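Local atomic coordinates of resiniferatoxin-binding, phosphotriesterase-related protein (Rhodobacter sphaeroides 2.4.1, PDB entry 3K2G), a protein that binds two zinc ions in a TIM barrel of the phosphotriesterase family and probably hydrolyses phosphoric diesters. Residues B[101-115]-B[126-138]. Numbering follows the deposited sequence.
Sequences RSIVDPTCRGIGRDP and GVQVVMGAGYYLA. With DTV ((2S,3S)-1,4-dimercaptobutane-2,3-diol), chain K.
Ser102 to Asp105 pair with Gln128 to Met131 as neighbouring parallel strands, their axes 4.7 Å apart and inclined by 20°. The ladder runs from Gln128 N, bonded to Arg101 O, to Gly132 N, bonded to Asp105 O, the last being the most bent of the five, 138° at the hydrogen. Without a side chain, Gly132 passes close to Pro106. Beyond the strands, Arg109 N hydrogen-bonds to Gly134 O at 3.1 Å, joining the two loops. Branched Ile103 and Val127 touch through CG1 atoms 3.9 Å apart, and helix 85-97 packs against both. This is a beta-alpha-beta unit of the TIM barrel, with helix 115-125 as the crossover; the loops after its strands reach the binuclear zinc site. Asp105 OD1 accepts from Thr107 N, an Asx turn, and also from Thr107 OG1, which is hydrogen-bonded in turn to ND1 of zinc ligand His36. Arg113 bends at chi3 (59°), which brings NH1 to a lone pair of Gly132 O at 3.0 Å, within the guanidinium plane, while NH2 forms a salt bridge with Glu160. Pro115 CB packs 3.6 Å from SE of selenomethionine Met131. The ring of zinc ligand Tyr136 lies between Ile111 CD1 on one face and Leu137 CG over the other, and its OH hydrogen-bonds O3 of the bound dimercaptobutanediol at 2.7 Å.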
loop_
_atom_site.group_PDB
_atom_site.type_symbol
_atom_site.label_atom_id
_atom_site.label_comp_id
_atom_site.label_asym_id
_atom_site.label_seq_id
_atom_site.Cartn_x
_atom_site.Cartn_y
_atom_site.Cartn_z
ATOM N N ARG B 101 35.956 -5.275 14.276
ATOM C CA ARG B 101 37.215 -5.960 14.018
ATOM C C ARG B 101 37.768 -5.617 12.645
ATOM O O ARG B 101 38.977 -5.492 12.472
ATOM C CB ARG B 101 37.008 -7.471 14.117
ATOM C CG ARG B 101 36.158 -7.869 15.312
ATOM C CD ARG B 101 35.692 -9.317 15.242
ATOM N NE ARG B 101 34.400 -9.498 15.905
ATOM C CZ ARG B 101 33.758 -10.659 15.996
ATOM N NH1 ARG B 101 34.285 -11.757 15.468
ATOM N NH2 ARG B 101 32.580 -10.722 16.604
ATOM N N SER B 102 36.883 -5.443 11.670
ATOM C CA SER B 102 37.326 -5.160 10.313
ATOM C C SER B 102 36.540 -4.086 9.564
ATOM O O SER B 102 35.347 -3.897 9.790
ATOM C CB SER B 102 37.275 -6.454 9.487
ATOM O OG SER B 102 37.896 -7.533 10.172
ATOM N N ILE B 103 37.227 -3.404 8.655
ATOM C CA ILE B 103 36.599 -2.394 7.809
ATOM C C ILE B 103 37.027 -2.583 6.354
ATOM O O ILE B 103 38.205 -2.805 6.066
ATOM C CB ILE B 103 36.968 -0.959 8.230
ATOM C CG1 ILE B 103 36.397 -0.656 9.616
ATOM C CG2 ILE B 103 36.402 0.033 7.207
ATOM C CD1 ILE B 103 36.740 0.728 10.130
ATOM N N VAL B 104 36.062 -2.512 5.444
ATOM C CA VAL B 104 36.335 -2.639 4.020
ATOM C C VAL B 104 36.280 -1.232 3.429
ATOM O O VAL B 104 35.236 -0.574 3.460
ATOM C CB VAL B 104 35.285 -3.532 3.303
ATOM C CG1 VAL B 104 35.610 -3.628 1.812
ATOM C CG2 VAL B 104 35.269 -4.929 3.928
ATOM N N ASP B 105 37.411 -0.768 2.908
ATOM C CA ASP B 105 37.481 0.560 2.321
ATOM C C ASP B 105 37.533 0.440 0.803
ATOM O O ASP B 105 38.562 0.079 0.229
ATOM C CB ASP B 105 38.719 1.301 2.822
ATOM C CG ASP B 105 38.733 2.756 2.391
ATOM O OD1 ASP B 105 38.336 3.035 1.242
ATOM O OD2 ASP B 105 39.142 3.611 3.202
ATOM N N PRO B 106 36.419 0.754 0.135
ATOM C CA PRO B 106 36.324 0.677 -1.324
ATOM C C PRO B 106 36.811 1.911 -2.079
ATOM O O PRO B 106 36.480 2.084 -3.255
ATOM C CB PRO B 106 34.841 0.415 -1.541
ATOM C CG PRO B 106 34.222 1.278 -0.475
ATOM C CD PRO B 106 35.095 1.006 0.735
ATOM N N THR B 107 37.583 2.767 -1.414
ATOM C CA THR B 107 38.100 3.963 -2.076
ATOM C C THR B 107 39.018 3.481 -3.198
ATOM O O THR B 107 39.988 2.770 -2.948
ATOM C CB THR B 107 38.913 4.861 -1.101
ATOM O OG1 THR B 107 38.088 5.243 0.006
ATOM C CG2 THR B 107 39.395 6.127 -1.811
ATOM N N CYS B 108 38.715 3.858 -4.434
ATOM C CA CYS B 108 39.539 3.411 -5.551
ATOM C C CYS B 108 40.250 4.532 -6.301
ATOM O O CYS B 108 40.415 5.635 -5.775
ATOM C CB CYS B 108 38.696 2.572 -6.525
ATOM S SG CYS B 108 37.202 3.369 -7.167
ATOM N N ARG B 109 40.680 4.234 -7.526
ATOM C CA ARG B 109 41.389 5.200 -8.360
ATOM C C ARG B 109 40.494 6.367 -8.741
ATOM O O ARG B 109 39.393 6.176 -9.264
ATOM C CB ARG B 109 41.911 4.539 -9.642
ATOM C CG ARG B 109 42.819 3.344 -9.418
ATOM C CD ARG B 109 43.515 2.941 -10.706
ATOM N NE ARG B 109 44.279 1.708 -10.552
ATOM C CZ ARG B 109 45.385 1.427 -11.231
ATOM N NH1 ARG B 109 45.865 2.298 -12.110
ATOM N NH2 ARG B 109 46.009 0.270 -11.038
ATOM N N GLY B 110 40.984 7.576 -8.488
ATOM C CA GLY B 110 40.218 8.764 -8.807
ATOM C C GLY B 110 39.671 9.442 -7.565
ATOM O O GLY B 110 39.409 10.647 -7.582
ATOM N N ILE B 111 39.497 8.680 -6.487
ATOM C CA ILE B 111 38.971 9.245 -5.246
ATOM C C ILE B 111 39.892 9.190 -4.026
ATOM O O ILE B 111 39.431 9.360 -2.899
ATOM C CB ILE B 111 37.599 8.621 -4.867
ATOM C CG1 ILE B 111 37.690 7.093 -4.841
ATOM C CG2 ILE B 111 36.533 9.098 -5.845
ATOM C CD1 ILE B 111 36.387 6.408 -4.423
ATOM N N GLY B 112 41.182 8.942 -4.243
ATOM C CA GLY B 112 42.130 8.945 -3.136
ATOM C C GLY B 112 42.577 7.679 -2.425
ATOM O O GLY B 112 42.894 7.730 -1.232
ATOM N N ARG B 113 42.630 6.550 -3.122
ATOM C CA ARG B 113 43.059 5.311 -2.478
ATOM C C ARG B 113 44.528 5.434 -2.075
ATOM O O ARG B 113 45.359 5.858 -2.876
ATOM C CB ARG B 113 42.873 4.123 -3.427
ATOM C CG ARG B 113 43.260 2.780 -2.815
ATOM C CD ARG B 113 43.162 1.652 -3.828
ATOM N NE ARG B 113 44.026 1.872 -4.986
ATOM C CZ ARG B 113 44.184 0.999 -5.979
ATOM N NH1 ARG B 113 43.536 -0.159 -5.958
ATOM N NH2 ARG B 113 44.987 1.285 -6.998
ATOM N N ASP B 114 44.840 5.068 -0.835
ATOM C CA ASP B 114 46.209 5.153 -0.335
ATOM C C ASP B 114 46.543 4.024 0.641
ATOM O O ASP B 114 46.211 4.095 1.824
ATOM C CB ASP B 114 46.427 6.493 0.369
ATOM C CG ASP B 114 47.895 6.790 0.616
ATOM O OD1 ASP B 114 48.637 5.869 1.022
ATOM O OD2 ASP B 114 48.303 7.954 0.410
ATOM N N PRO B 115 47.228 2.975 0.160
ATOM C CA PRO B 115 47.596 1.841 1.014
ATOM C C PRO B 115 48.512 2.201 2.183
ATOM O O PRO B 115 48.496 1.539 3.220
ATOM C CB PRO B 115 48.247 0.864 0.035
ATOM C CG PRO B 115 48.802 1.755 -1.023
ATOM C CD PRO B 115 47.703 2.768 -1.218
ATOM N N GLY B 126 44.263 -1.292 15.312
ATOM C CA GLY B 126 44.145 -2.714 15.566
ATOM C C GLY B 126 43.000 -3.302 14.767
ATOM O O GLY B 126 42.678 -4.480 14.894
ATOM N N VAL B 127 42.378 -2.466 13.943
ATOM C CA VAL B 127 41.265 -2.888 13.108
ATOM C C VAL B 127 41.798 -3.321 11.744
ATOM O O VAL B 127 42.599 -2.621 11.131
ATOM C CB VAL B 127 40.245 -1.731 12.930
ATOM C CG1 VAL B 127 39.201 -2.102 11.881
ATOM C CG2 VAL B 127 39.573 -1.426 14.267
ATOM N N GLN B 128 41.356 -4.483 11.279
ATOM C CA GLN B 128 41.793 -5.014 9.991
ATOM C C GLN B 128 41.135 -4.246 8.851
ATOM O O GLN B 128 39.929 -4.006 8.873
ATOM C CB GLN B 128 41.441 -6.502 9.902
ATOM C CG GLN B 128 41.932 -7.292 11.102
ATOM C CD GLN B 128 41.373 -8.701 11.164
ATOM O OE1 GLN B 128 40.169 -8.914 11.001
ATOM N NE2 GLN B 128 42.243 -9.669 11.419
ATOM N N VAL B 129 41.937 -3.865 7.860
ATOM C CA VAL B 129 41.442 -3.113 6.714
ATOM C C VAL B 129 41.636 -3.814 5.372
ATOM O O VAL B 129 42.747 -4.239 5.031
ATOM C CB VAL B 129 42.120 -1.722 6.639
ATOM C CG1 VAL B 129 41.688 -0.986 5.379
ATOM C CG2 VAL B 129 41.761 -0.910 7.873
ATOM N N VAL B 130 40.547 -3.922 4.614
ATOM C CA VAL B 130 40.567 -4.532 3.288
ATOM C C VAL B 130 40.505 -3.404 2.259
ATOM O O VAL B 130 39.672 -2.502 2.382
ATOM C CB VAL B 130 39.356 -5.465 3.072
ATOM C CG1 VAL B 130 39.367 -5.993 1.650
ATOM C CG2 VAL B 130 39.402 -6.621 4.066
HETATM N N MSE B 131 41.374 -3.466 1.249
HETATM C CA MSE B 131 41.452 -2.428 0.215
HETATM C C MSE B 131 40.827 -2.791 -1.131
HETATM O O MSE B 131 40.995 -3.908 -1.636
HETATM C CB MSE B 131 42.918 -2.039 0.013
HETATM C CG MSE B 131 43.197 -1.028 -1.099
HETATM SE SE MSE B 131 45.071 -0.450 -1.030
HETATM C CE MSE B 131 45.856 -2.139 -1.634
ATOM N N GLY B 132 40.107 -1.826 -1.702
ATOM C CA GLY B 132 39.455 -2.019 -2.982
ATOM C C GLY B 132 40.303 -1.594 -4.163
ATOM O O GLY B 132 41.488 -1.295 -4.019
ATOM N N ALA B 133 39.691 -1.567 -5.342
ATOM C CA ALA B 133 40.399 -1.205 -6.561
ATOM C C ALA B 133 39.453 -0.903 -7.720
ATOM O O ALA B 133 38.236 -1.042 -7.598
ATOM C CB ALA B 133 41.349 -2.327 -6.949
ATOM N N GLY B 134 40.026 -0.502 -8.850
ATOM C CA GLY B 134 39.226 -0.183 -10.018
ATOM C C GLY B 134 38.968 1.305 -10.165
ATOM O O GLY B 134 39.532 2.122 -9.433
ATOM N N TYR B 135 38.103 1.654 -11.112
ATOM C CA TYR B 135 37.761 3.043 -11.376
ATOM C C TYR B 135 36.356 3.398 -10.909
ATOM O O TYR B 135 35.459 2.554 -10.886
ATOM C CB TYR B 135 37.918 3.331 -12.868
ATOM C CG TYR B 135 39.366 3.275 -13.308
ATOM C CD1 TYR B 135 40.230 4.347 -13.069
ATOM C CD2 TYR B 135 39.888 2.129 -13.905
ATOM C CE1 TYR B 135 41.580 4.279 -13.414
ATOM C CE2 TYR B 135 41.235 2.049 -14.250
ATOM C CZ TYR B 135 42.076 3.126 -14.001
ATOM O OH TYR B 135 43.411 3.037 -14.331
ATOM N N TYR B 136 36.179 4.665 -10.547
ATOM C CA TYR B 136 34.911 5.171 -10.053
ATOM C C TYR B 136 34.110 5.842 -11.167
ATOM O O TYR B 136 34.287 5.528 -12.346
ATOM C CB TYR B 136 35.191 6.153 -8.914
ATOM C CG TYR B 136 34.032 6.385 -7.983
ATOM C CD1 TYR B 136 33.245 5.321 -7.543
ATOM C CD2 TYR B 136 33.753 7.661 -7.497
ATOM C CE1 TYR B 136 32.209 5.521 -6.639
ATOM C CE2 TYR B 136 32.721 7.871 -6.591
ATOM C CZ TYR B 136 31.955 6.796 -6.164
ATOM O OH TYR B 136 30.953 6.981 -5.239
ATOM N N LEU B 137 33.227 6.765 -10.797
ATOM C CA LEU B 137 32.402 7.457 -11.777
ATOM C C LEU B 137 33.239 8.216 -12.805
ATOM O O LEU B 137 34.359 8.648 -12.524
ATOM C CB LEU B 137 31.432 8.409 -11.067
ATOM C CG LEU B 137 30.423 7.730 -10.129
ATOM C CD1 LEU B 137 29.632 8.784 -9.367
ATOM C CD2 LEU B 137 29.492 6.835 -10.932
ATOM N N ALA B 138 32.677 8.368 -14.001
ATOM C CA ALA B 138 33.332 9.054 -15.110
ATOM C C ALA B 138 34.081 10.339 -14.731
ATOM O O ALA B 138 35.301 10.427 -14.896
ATOM C CB ALA B 138 32.303 9.355 -16.197
HETATM S S1 DTV K . 27.814 10.330 -6.257
HETATM C C1 DTV K . 29.470 9.740 -5.653
HETATM C C2 DTV K . 30.182 10.745 -4.746
HETATM O O2 DTV K . 29.364 10.966 -3.607
HETATM C C3 DTV K . 31.549 10.196 -4.297
HETATM O O3 DTV K . 31.359 9.016 -3.554
HETATM C C4 DTV K . 32.316 11.186 -3.420
HETATM S S4 DTV K . 34.102 11.125 -3.714
HETATM O O HOH W 1 40.947 -6.717 14.609
HETATM O O HOH W 2 42.700 -0.319 -9.734
#